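Prolyl-tRNA synthetase (Naegleria fowleri, PDB 6UYH) probably charges tRNA(Pro) with proline in an ATP-dependent reaction, and here holds halofuginone together with an ATP analogue. Local coordinates at residues V418-W423 with C436-H441; F246-K251 with T261-Q266; C298-I303 with V355-E360; V74-F79 with L142-N147. All blocks are in the same frame, centred on the assembly; numbering follows the deposited sequence.

Contact 3, in the anticodon-binding domain, is almost wholly buried, and contact 4 is buried at the subunit interface; contact 2 has an exposed side at Lys248, and contact 1 is partly exposed at Val418, Val419 and Arg421. Contacts 1 and 3, their centres about 45 Å apart, each join parallel strands by backbone hydrogen bonds. Contacts 2 and 4, in the catalytic core, rely more on side chains and water, though contact 4 keeps one backbone bond. They tie helical or irregular chain to strands 261-272 and 140-149, both of which pair with strand 164-174. These two lie closest together, with centres about 21 Å apart.

Contact 1 (V418-W423 with C436-H441); sequences VVTRTW and CLIPWH. With EDO (1,2-ethanediol), chain B.
Leu437 O is gripped twice by Thr420. The backbone N of Thr420 gives it a nearly straight bond of 2.9 Å, with an N-H...O angle of 170°, and Thr420 OG1 adds a weak one at 3.4 Å. OG1 reaches this oxygen because it stands between the backbone N and the carbonyl carbon (chi1 59°), a rotamer that also brings OG1 to 3.3 Å from Ile438 CG2. Threonine suits the place: its hydroxyl turns to the carbonyl while its methyl, CG2, rests on CB and SG of Cys436, both 4.0 Å away. One step back along the strands, Leu437 N donates to Val418 O, which also receives a CA-H...O contact from Cys436 CA. On the face carrying Val419 and Leu437, two branched aliphatic side chains cross obliquely, Val419 CG2 meeting Leu437 CD1 at 4.1 Å. Past the end of strand 417-419, Pro439 CD, still in its own strand, lies 3.6 Å from Thr420 O; a proline, lacking an N-H, is at home on the edge where that pairing has stopped.

Arg421 leaves the other strand. Val419 CG1 sits over the rim of one guanidinium face, while NH1 and NH2 hold the two oxygens of a 1,2-ethanediol molecule, the shorter bond being NH2 to O2 at 2.7 Å. Phe426 of helix 423-431 packs on Thr420, Cys436 and Ile438, and strand 505-512 pairs with the other edge of strand 435-440. In chain order strand 417-419, helix 423-431 and the parallel strand 435-440 make a beta-alpha-beta unit, whose two strands are joined here.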
# COMPACT_ATOMS: atom_id res chain seq x y z
N VAL A 418 22.72 -17.09 -27.55
CA VAL A 418 23.47 -17.59 -28.68
C VAL A 418 23.37 -16.58 -29.81
O VAL A 418 22.27 -16.14 -30.16
CB VAL A 418 22.93 -18.95 -29.15
CG1 VAL A 418 23.70 -19.45 -30.35
CG2 VAL A 418 22.98 -19.96 -28.00
N VAL A 419 24.51 -16.23 -30.40
CA VAL A 419 24.53 -15.43 -31.63
C VAL A 419 24.09 -16.32 -32.79
O VAL A 419 24.74 -17.32 -33.10
CB VAL A 419 25.92 -14.86 -31.89
CG1 VAL A 419 25.94 -14.08 -33.21
CG2 VAL A 419 26.36 -13.97 -30.74
N THR A 420 22.99 -15.95 -33.45
CA THR A 420 22.43 -16.75 -34.53
C THR A 420 22.37 -15.88 -35.78
O THR A 420 21.45 -15.07 -35.95
CB THR A 420 21.06 -17.32 -34.15
OG1 THR A 420 20.14 -16.27 -33.83
CG2 THR A 420 21.19 -18.23 -32.93
N ARG A 421 23.36 -16.04 -36.67
CA ARG A 421 23.46 -15.19 -37.85
C ARG A 421 22.52 -15.60 -38.97
O ARG A 421 22.26 -14.79 -39.86
CB ARG A 421 24.91 -15.19 -38.36
CG ARG A 421 25.90 -14.52 -37.41
CD ARG A 421 27.31 -14.88 -37.83
NE ARG A 421 28.35 -14.32 -36.96
CZ ARG A 421 28.75 -14.87 -35.82
NH1 ARG A 421 28.19 -15.99 -35.38
NH2 ARG A 421 29.72 -14.30 -35.12
N THR A 422 22.02 -16.84 -38.96
CA THR A 422 21.18 -17.37 -40.03
C THR A 422 19.97 -18.08 -39.44
O THR A 422 19.95 -18.44 -38.26
CB THR A 422 21.95 -18.36 -40.93
OG1 THR A 422 22.32 -19.51 -40.16
CG2 THR A 422 23.18 -17.71 -41.53
N TRP A 423 18.96 -18.28 -40.28
CA TRP A 423 17.72 -18.90 -39.80
C TRP A 423 17.93 -20.31 -39.25
O TRP A 423 17.38 -20.61 -38.18
CB TRP A 423 16.66 -18.90 -40.90
CG TRP A 423 15.38 -19.40 -40.34
CD1 TRP A 423 14.89 -20.67 -40.41
CD2 TRP A 423 14.46 -18.64 -39.55
NE1 TRP A 423 13.69 -20.75 -39.73
CE2 TRP A 423 13.41 -19.51 -39.20
CE3 TRP A 423 14.41 -17.31 -39.13
CZ2 TRP A 423 12.32 -19.09 -38.43
CZ3 TRP A 423 13.33 -16.89 -38.37
CH2 TRP A 423 12.30 -17.78 -38.03
N CYS A 436 18.30 -15.72 -28.54
CA CYS A 436 19.06 -15.60 -29.78
C CYS A 436 19.34 -14.13 -30.09
O CYS A 436 18.42 -13.31 -30.07
CB CYS A 436 18.31 -16.22 -30.95
SG CYS A 436 17.86 -17.94 -30.67
N LEU A 437 20.59 -13.82 -30.41
CA LEU A 437 20.96 -12.51 -30.91
C LEU A 437 20.97 -12.58 -32.42
O LEU A 437 21.72 -13.38 -33.00
CB LEU A 437 22.33 -12.07 -30.38
CG LEU A 437 22.45 -11.49 -28.98
CD1 LEU A 437 23.93 -11.45 -28.58
CD2 LEU A 437 21.85 -10.09 -28.92
N ILE A 438 20.13 -11.77 -33.06
CA ILE A 438 20.01 -11.86 -34.52
C ILE A 438 20.37 -10.51 -35.15
O ILE A 438 20.17 -9.46 -34.53
CB ILE A 438 18.60 -12.29 -34.95
CG1 ILE A 438 17.55 -11.23 -34.59
CG2 ILE A 438 18.24 -13.63 -34.33
CD1 ILE A 438 16.23 -11.42 -35.34
N PRO A 439 20.90 -10.51 -36.37
CA PRO A 439 21.02 -9.25 -37.11
C PRO A 439 19.63 -8.66 -37.29
O PRO A 439 18.67 -9.37 -37.57
CB PRO A 439 21.63 -9.67 -38.46
CG PRO A 439 21.84 -11.12 -38.40
CD PRO A 439 21.18 -11.69 -37.20
N TRP A 440 19.53 -7.35 -37.12
CA TRP A 440 18.22 -6.73 -37.02
C TRP A 440 18.19 -5.42 -37.79
O TRP A 440 19.13 -4.63 -37.69
CB TRP A 440 17.86 -6.50 -35.55
CG TRP A 440 16.53 -5.86 -35.33
CD1 TRP A 440 16.29 -4.67 -34.73
CD2 TRP A 440 15.25 -6.39 -35.71
NE1 TRP A 440 14.94 -4.41 -34.71
CE2 TRP A 440 14.28 -5.45 -35.30
CE3 TRP A 440 14.83 -7.55 -36.35
CZ2 TRP A 440 12.91 -5.65 -35.52
CZ3 TRP A 440 13.47 -7.74 -36.57
CH2 TRP A 440 12.53 -6.80 -36.16
N HIS A 441 17.14 -5.21 -38.58
CA HIS A 441 16.76 -3.88 -39.04
C HIS A 441 15.31 -3.68 -38.65
O HIS A 441 14.46 -4.49 -39.02
CB HIS A 441 16.95 -3.72 -40.56
CG HIS A 441 16.76 -2.31 -41.02
ND1 HIS A 441 17.74 -1.60 -41.67
CD2 HIS A 441 15.70 -1.47 -40.91
CE1 HIS A 441 17.30 -0.39 -41.95
NE2 HIS A 441 16.06 -0.28 -41.50
C1 EDO B . 30.09 -17.24 -32.03
O1 EDO B . 29.19 -17.56 -33.09
C2 EDO B . 29.89 -15.79 -31.63
O2 EDO B . 30.53 -14.94 -32.60

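Contact 2 (F246-K251 with T261-Q266); sequences FSKMFK and TQFAYQ
Phe246 begins the contact with its CB, 3.5 Å from Gln266 OE1, where a short helix of the class II synthetase catalytic core meets the long strand 261-272. Its ring leads away to meet Tyr125 of helix 121-131, and its side chain is about 7 Å from the bound halofuginone. Ser247 carries the polar part. Its OG, placed between the backbone N and the carbonyl carbon by a chi1 of 54°, donates to Ala264 O at 2.7 Å, in the plane of that carbonyl. A small hydroxyl suits this spot, for OG must also fit 3.5 Å from Phe263 CB. The backbone N of Ser247 reaches Gln266 through a water: N donates to the water at 2.9 Å, and the water in turn donates to OE1 at 2.7 Å. The extended glutamine side chain thus supplies an acceptor for water beside the first turn of the helix, and Ala264, where the strand is interrupted, lends the helix its carbonyl. Ser247 O approaches the Phe263 ring obliquely, 3.4 Å from CD1.

Lys248 follows on the exposed side. Its long aliphatic chain can lie against an aromatic ring while the ammonium end extends onward, and it crosses Phe263 at about a right angle. Lys248 CG makes a CH-pi contact, standing 3.7 Å from the ring centroid and only 5° off the normal.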
# COMPACT_ATOMS: atom_id res chain seq x y z
N PHE A 246 1.44 12.44 -24.94
CA PHE A 246 0.33 12.60 -24.02
C PHE A 246 0.10 14.06 -23.65
O PHE A 246 -1.04 14.44 -23.35
CB PHE A 246 0.55 11.76 -22.76
CG PHE A 246 0.20 10.31 -22.95
CD1 PHE A 246 1.15 9.41 -23.42
CD2 PHE A 246 -1.08 9.84 -22.68
CE1 PHE A 246 0.83 8.07 -23.60
CE2 PHE A 246 -1.40 8.51 -22.85
CZ PHE A 246 -0.44 7.62 -23.31
N SER A 247 1.14 14.89 -23.67
CA SER A 247 0.93 16.30 -23.34
C SER A 247 0.16 17.01 -24.45
O SER A 247 -0.58 17.96 -24.18
CB SER A 247 2.26 16.99 -23.06
OG SER A 247 3.18 16.81 -24.11
N LYS A 248 0.29 16.55 -25.70
CA LYS A 248 -0.57 17.09 -26.74
C LYS A 248 -2.00 16.57 -26.58
O LYS A 248 -2.96 17.33 -26.76
CB LYS A 248 -0.01 16.76 -28.12
CG LYS A 248 1.23 17.56 -28.48
CD LYS A 248 1.87 17.03 -29.76
CE LYS A 248 3.21 17.70 -30.02
NZ LYS A 248 3.92 17.12 -31.19
N MET A 249 -2.13 15.30 -26.22
CA MET A 249 -3.44 14.69 -26.00
C MET A 249 -4.21 15.40 -24.88
O MET A 249 -5.41 15.64 -25.00
CB MET A 249 -3.26 13.21 -25.65
CG MET A 249 -4.15 12.22 -26.39
SD MET A 249 -3.72 10.50 -25.98
CE MET A 249 -2.12 10.33 -26.78
N PHE A 250 -3.53 15.72 -23.78
CA PHE A 250 -4.21 16.24 -22.60
C PHE A 250 -3.95 17.73 -22.38
O PHE A 250 -4.37 18.25 -21.35
CB PHE A 250 -3.80 15.43 -21.36
CG PHE A 250 -4.37 14.05 -21.36
CD1 PHE A 250 -3.68 13.01 -21.95
CD2 PHE A 250 -5.62 13.81 -20.82
CE1 PHE A 250 -4.22 11.74 -21.97
CE2 PHE A 250 -6.15 12.54 -20.83
CZ PHE A 250 -5.45 11.50 -21.42
N LYS A 251 -3.31 18.41 -23.32
CA LYS A 251 -3.02 19.84 -23.19
C LYS A 251 -2.23 20.14 -21.92
O LYS A 251 -2.60 20.99 -21.11
CB LYS A 251 -4.31 20.68 -23.25
N THR A 261 4.70 29.17 -25.01
CA THR A 261 4.02 28.02 -24.43
C THR A 261 4.48 26.75 -25.12
O THR A 261 4.46 26.65 -26.35
CB THR A 261 2.50 28.15 -24.57
OG1 THR A 261 2.15 28.18 -25.96
CG2 THR A 261 2.00 29.42 -23.89
N GLN A 262 4.89 25.77 -24.31
CA GLN A 262 5.43 24.52 -24.81
C GLN A 262 4.72 23.35 -24.15
O GLN A 262 4.18 23.48 -23.04
CB GLN A 262 6.94 24.42 -24.54
CG GLN A 262 7.73 25.62 -25.06
CD GLN A 262 9.20 25.57 -24.65
OE1 GLN A 262 9.61 24.71 -23.87
NE2 GLN A 262 9.98 26.51 -25.18
N PHE A 263 4.72 22.21 -24.84
CA PHE A 263 4.18 20.98 -24.29
C PHE A 263 5.23 20.30 -23.42
O PHE A 263 6.42 20.26 -23.77
CB PHE A 263 3.76 20.03 -25.41
CG PHE A 263 2.56 20.49 -26.18
CD1 PHE A 263 1.30 20.41 -25.61
CD2 PHE A 263 2.69 20.97 -27.47
CE1 PHE A 263 0.19 20.81 -26.32
CE2 PHE A 263 1.58 21.38 -28.18
CZ PHE A 263 0.33 21.31 -27.61
N ALA A 264 4.80 19.78 -22.27
CA ALA A 264 5.72 19.08 -21.39
C ALA A 264 6.20 17.78 -22.02
O ALA A 264 5.49 17.15 -22.82
CB ALA A 264 5.05 18.77 -20.04
N TYR A 265 7.42 17.39 -21.67
CA TYR A 265 7.92 16.05 -21.97
C TYR A 265 7.58 15.14 -20.80
O TYR A 265 7.69 15.54 -19.64
CB TYR A 265 9.42 16.08 -22.20
CG TYR A 265 9.79 16.76 -23.51
CD1 TYR A 265 10.04 16.01 -24.65
CD2 TYR A 265 9.84 18.14 -23.60
CE1 TYR A 265 10.36 16.62 -25.85
CE2 TYR A 265 10.16 18.76 -24.81
CZ TYR A 265 10.41 17.99 -25.93
OH TYR A 265 10.73 18.58 -27.13
N GLN A 266 7.12 13.92 -21.10
CA GLN A 266 6.68 13.00 -20.06
C GLN A 266 7.33 11.64 -20.20
O GLN A 266 7.71 11.21 -21.29
CB GLN A 266 5.17 12.80 -20.08
CG GLN A 266 4.38 14.02 -19.64
CD GLN A 266 2.90 13.83 -19.87
OE1 GLN A 266 2.39 14.13 -20.96
NE2 GLN A 266 2.20 13.31 -18.87
O HOH W 1 3.64 13.46 -23.27

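Contact 3 (C298-I303 with V355-E360); sequences CQVVVI and VPLRIE. With EDO (1,2-ethanediol), chain R.
Two neighbouring parallel strands of the five-stranded mixed sheet of the anticodon-binding domain meet here, 300-303 beside 357-360, their axes 4.7 Å apart and inclined by 19°. The bonds alternate as parallel pairing requires. Val301 is engaged from both its backbone groups: its N donates to Leu357 O, and its O accepts from Ile359 N at 2.8 Å. Ile303 N then continues to Ile359 O, while at the other end the bond from Leu357 N to Gln299 O is weak and bent (135°), where strand pairing only begins.

Val300, Val302, Leu357 and Ile359 make one face aliphatic; the other mixes Val301 and Ile303 with Arg358 and Glu360. On the first, Val300 lies side by side with Leu357, and its CG1 touches Ile359 CD1 at 3.8 Å; helix 391-415 packs against Val300 and Leu357. On the second, Val301 runs alongside the aliphatic part of Arg358, and Ile303 CD1 touches Arg358 CD at 3.8 Å. Helix 343-353 lies on this face, bringing Trp350 against Val301 and Glu351 into a salt bridge with Arg358. The arginine suits such a buried place because its methylenes pack with the valine and isoleucine while its charge is met by carboxylates. A bend at chi3 (81°) sets NE beside Glu360: NE and NH2 both grip Glu360 OE2, at 2.8 and 2.9 Å, with NE meeting the oxygen's anti lone pair.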
# COMPACT_ATOMS: atom_id res chain seq x y z
N CYS A 298 12.38 -14.60 6.88
CA CYS A 298 13.32 -15.04 7.91
C CYS A 298 14.64 -15.31 7.22
O CYS A 298 14.69 -16.10 6.26
CB CYS A 298 12.81 -16.29 8.63
SG CYS A 298 14.01 -17.07 9.74
N GLN A 299 15.70 -14.66 7.67
CA GLN A 299 17.00 -14.86 7.04
C GLN A 299 17.78 -16.02 7.66
O GLN A 299 18.51 -16.72 6.95
CB GLN A 299 17.83 -13.59 7.12
CG GLN A 299 17.20 -12.41 6.39
CD GLN A 299 17.90 -11.12 6.72
OE1 GLN A 299 17.97 -10.73 7.89
NE2 GLN A 299 18.44 -10.46 5.71
N VAL A 300 17.65 -16.21 8.97
CA VAL A 300 18.41 -17.22 9.69
C VAL A 300 17.45 -17.92 10.65
O VAL A 300 16.75 -17.25 11.41
CB VAL A 300 19.59 -16.62 10.48
CG1 VAL A 300 20.37 -17.72 11.19
CG2 VAL A 300 20.50 -15.81 9.57
N VAL A 301 17.42 -19.25 10.62
CA VAL A 301 16.68 -20.04 11.60
C VAL A 301 17.69 -20.77 12.47
O VAL A 301 18.63 -21.39 11.96
CB VAL A 301 15.68 -21.00 10.93
CG1 VAL A 301 16.38 -22.00 9.99
CG2 VAL A 301 14.85 -21.73 12.00
N VAL A 302 17.51 -20.68 13.79
CA VAL A 302 18.39 -21.32 14.76
C VAL A 302 17.68 -22.54 15.31
O VAL A 302 16.54 -22.45 15.77
CB VAL A 302 18.78 -20.35 15.90
CG1 VAL A 302 19.81 -20.99 16.83
CG2 VAL A 302 19.31 -19.04 15.34
N ILE A 303 18.35 -23.69 15.26
CA ILE A 303 17.72 -24.93 15.70
C ILE A 303 18.59 -25.62 16.75
O ILE A 303 19.70 -26.07 16.43
CB ILE A 303 17.44 -25.86 14.51
CG1 ILE A 303 16.59 -25.14 13.46
CG2 ILE A 303 16.73 -27.13 14.98
CD1 ILE A 303 16.17 -26.01 12.29
N VAL A 355 14.14 -20.36 3.79
CA VAL A 355 15.05 -19.62 4.67
C VAL A 355 16.49 -19.80 4.19
O VAL A 355 16.95 -20.95 4.03
CB VAL A 355 14.88 -20.09 6.12
CG1 VAL A 355 15.91 -19.43 7.01
CG2 VAL A 355 13.46 -19.75 6.62
N PRO A 356 17.24 -18.73 3.95
CA PRO A 356 18.56 -18.89 3.32
C PRO A 356 19.63 -19.51 4.22
O PRO A 356 20.53 -20.18 3.70
CB PRO A 356 18.93 -17.46 2.89
CG PRO A 356 17.97 -16.55 3.60
CD PRO A 356 16.73 -17.35 3.85
N LEU A 357 19.58 -19.32 5.54
CA LEU A 357 20.66 -19.83 6.38
C LEU A 357 20.09 -20.50 7.61
O LEU A 357 19.19 -19.96 8.27
CB LEU A 357 21.62 -18.71 6.78
CG LEU A 357 22.83 -19.09 7.63
CD1 LEU A 357 23.78 -20.03 6.87
CD2 LEU A 357 23.56 -17.84 8.09
N ARG A 358 20.60 -21.68 7.93
CA ARG A 358 20.23 -22.42 9.13
C ARG A 358 21.45 -22.56 10.03
O ARG A 358 22.55 -22.87 9.56
CB ARG A 358 19.68 -23.80 8.77
CG ARG A 358 19.44 -24.73 9.95
CD ARG A 358 18.76 -26.02 9.50
NE ARG A 358 19.69 -26.99 8.93
CZ ARG A 358 19.55 -27.56 7.73
NH1 ARG A 358 18.52 -27.26 6.95
NH2 ARG A 358 20.45 -28.45 7.31
N ILE A 359 21.25 -22.31 11.33
CA ILE A 359 22.27 -22.55 12.35
C ILE A 359 21.80 -23.73 13.18
O ILE A 359 20.70 -23.70 13.74
CB ILE A 359 22.51 -21.31 13.22
CG1 ILE A 359 23.09 -20.18 12.37
CG2 ILE A 359 23.43 -21.64 14.41
CD1 ILE A 359 23.37 -18.90 13.12
N GLU A 360 22.62 -24.79 13.23
CA GLU A 360 22.36 -25.97 14.04
C GLU A 360 23.30 -25.93 15.24
O GLU A 360 24.52 -25.87 15.07
CB GLU A 360 22.57 -27.25 13.24
CG GLU A 360 21.80 -27.34 11.93
CD GLU A 360 22.26 -28.51 11.07
OE1 GLU A 360 23.08 -29.32 11.55
OE2 GLU A 360 21.80 -28.61 9.91
C1 EDO R . 20.28 -7.68 8.21
O1 EDO R . 21.10 -6.57 7.81
C2 EDO R . 19.05 -7.71 7.33
O2 EDO R . 19.45 -7.82 5.96

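Contact 4 (V74-F79 with L142-N147); sequences VMFPLF and LNQWTN
Gln144 OE1 accepts the backbone N-H of Phe76 at 2.8 Å, in the plane of the amide carbonyl and with an N-H...O angle of 166°. This is the tight part of the contact. Gln144 is long enough to reach the irregular chain because it extends beyond CG, and its OE1 also lies at the edge of the Phe76 ring. Next to it, Val74 N bonds to Asn143 O at 2.8 Å, and Val74 CG1 sits against both methyls of Leu142, 3.9 Å from CD2. Met75, flexible and bent at chi2 and chi3, brings SD to 3.5 Å from Thr146 CG2.

The looser part is bridged by water. One water donates to Val74 O and accepts from Trp145 N; another donates to Pro77 O and accepts from Gln144 NE2, which also bonds to Glu169 OE1. Leu78 CD1 only approaches Asn147 OD1, at 4.4 Å, an atom bonded by Arg117, while ND2 bonds to Glu164.

Helix 121-131 packs on Phe76 and Leu142, while strand 164-174 pairs with the far edge of strand 140-149. The second subunit closes over the loop, its Phe47 packing on Val74, its Tyr166 on Met75 and its Ile46 on Phe76.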
# COMPACT_ATOMS: atom_id res chain seq x y z
N VAL A 74 1.51 9.36 -4.31
CA VAL A 74 0.14 9.86 -4.36
C VAL A 74 -0.81 8.67 -4.35
O VAL A 74 -0.39 7.52 -4.33
CB VAL A 74 -0.11 10.72 -5.62
CG1 VAL A 74 0.76 11.97 -5.59
CG2 VAL A 74 0.16 9.89 -6.89
N MET A 75 -2.12 8.95 -4.42
CA MET A 75 -3.08 7.90 -4.72
C MET A 75 -4.23 8.48 -5.55
O MET A 75 -5.02 9.28 -5.03
CB MET A 75 -3.63 7.22 -3.47
CG MET A 75 -4.49 6.00 -3.80
SD MET A 75 -3.59 4.74 -4.75
CE MET A 75 -2.18 4.46 -3.68
N PHE A 76 -4.32 8.05 -6.79
CA PHE A 76 -5.44 8.38 -7.67
C PHE A 76 -6.47 7.26 -7.64
O PHE A 76 -6.20 6.16 -7.14
CB PHE A 76 -4.93 8.58 -9.10
CG PHE A 76 -4.35 9.95 -9.37
CD1 PHE A 76 -3.07 10.28 -8.94
CD2 PHE A 76 -5.06 10.88 -10.12
CE1 PHE A 76 -2.52 11.53 -9.22
CE2 PHE A 76 -4.52 12.12 -10.42
CZ PHE A 76 -3.25 12.45 -9.97
N PRO A 77 -7.68 7.51 -8.16
CA PRO A 77 -8.77 6.54 -7.99
C PRO A 77 -8.63 5.26 -8.83
O PRO A 77 -7.96 5.20 -9.86
CB PRO A 77 -10.01 7.33 -8.42
CG PRO A 77 -9.65 8.75 -8.12
CD PRO A 77 -8.20 8.83 -8.56
N LEU A 78 -9.33 4.23 -8.34
CA LEU A 78 -9.46 2.95 -9.03
C LEU A 78 -10.35 3.06 -10.26
O LEU A 78 -10.18 2.30 -11.22
CB LEU A 78 -10.05 1.90 -8.06
CG LEU A 78 -10.50 0.56 -8.63
CD1 LEU A 78 -9.31 -0.28 -9.08
CD2 LEU A 78 -11.33 -0.20 -7.59
N PHE A 79 -11.32 3.96 -10.23
CA PHE A 79 -12.31 4.05 -11.29
C PHE A 79 -11.90 5.07 -12.33
O PHE A 79 -11.30 6.10 -12.00
CB PHE A 79 -13.68 4.44 -10.73
CG PHE A 79 -14.26 3.42 -9.80
CD1 PHE A 79 -14.46 2.12 -10.23
CD2 PHE A 79 -14.61 3.77 -8.50
CE1 PHE A 79 -15.01 1.17 -9.37
CE2 PHE A 79 -15.14 2.83 -7.64
CZ PHE A 79 -15.35 1.53 -8.07
N LEU A 142 5.48 11.95 -9.86
CA LEU A 142 4.59 11.29 -8.91
C LEU A 142 4.64 9.78 -9.12
O LEU A 142 4.90 9.29 -10.22
CB LEU A 142 3.16 11.79 -9.08
CG LEU A 142 2.97 13.31 -8.96
CD1 LEU A 142 1.50 13.69 -9.18
CD2 LEU A 142 3.47 13.86 -7.61
N ASN A 143 4.35 9.05 -8.05
CA ASN A 143 4.39 7.59 -8.06
C ASN A 143 3.22 7.09 -7.23
O ASN A 143 2.79 7.75 -6.28
CB ASN A 143 5.72 7.07 -7.49
CG ASN A 143 5.75 5.58 -7.33
OD1 ASN A 143 5.86 4.85 -8.32
ND2 ASN A 143 5.65 5.10 -6.08
N GLN A 144 2.68 5.93 -7.59
CA GLN A 144 1.71 5.31 -6.70
C GLN A 144 1.86 3.79 -6.71
O GLN A 144 2.16 3.19 -7.74
CB GLN A 144 0.26 5.71 -7.03
CG GLN A 144 -0.16 5.54 -8.48
CD GLN A 144 -1.61 5.95 -8.71
OE1 GLN A 144 -2.14 6.78 -7.98
NE2 GLN A 144 -2.24 5.38 -9.73
N TRP A 145 1.67 3.20 -5.52
CA TRP A 145 1.64 1.75 -5.32
C TRP A 145 0.17 1.33 -5.28
O TRP A 145 -0.55 1.69 -4.34
CB TRP A 145 2.34 1.38 -4.01
CG TRP A 145 3.78 1.76 -3.98
CD1 TRP A 145 4.32 2.92 -3.52
CD2 TRP A 145 4.87 0.96 -4.44
NE1 TRP A 145 5.69 2.90 -3.66
CE2 TRP A 145 6.05 1.71 -4.24
CE3 TRP A 145 4.97 -0.31 -5.02
CZ2 TRP A 145 7.31 1.23 -4.58
CZ3 TRP A 145 6.21 -0.79 -5.35
CH2 TRP A 145 7.37 -0.02 -5.14
N THR A 146 -0.28 0.59 -6.30
CA THR A 146 -1.70 0.35 -6.49
C THR A 146 -1.94 -1.06 -7.01
O THR A 146 -1.03 -1.74 -7.50
CB THR A 146 -2.34 1.32 -7.50
OG1 THR A 146 -1.87 1.02 -8.82
CG2 THR A 146 -2.00 2.75 -7.21
N ASN A 147 -3.21 -1.47 -6.97
CA ASN A 147 -3.65 -2.64 -7.71
C ASN A 147 -4.13 -2.25 -9.11
O ASN A 147 -4.56 -1.12 -9.35
CB ASN A 147 -4.75 -3.42 -6.95
CG ASN A 147 -5.95 -2.57 -6.59
OD1 ASN A 147 -5.89 -1.35 -6.57
ND2 ASN A 147 -7.04 -3.24 -6.27
O HOH W 2 1.30 5.36 -3.44
O HOH W 3 -5.24 5.51 -10.44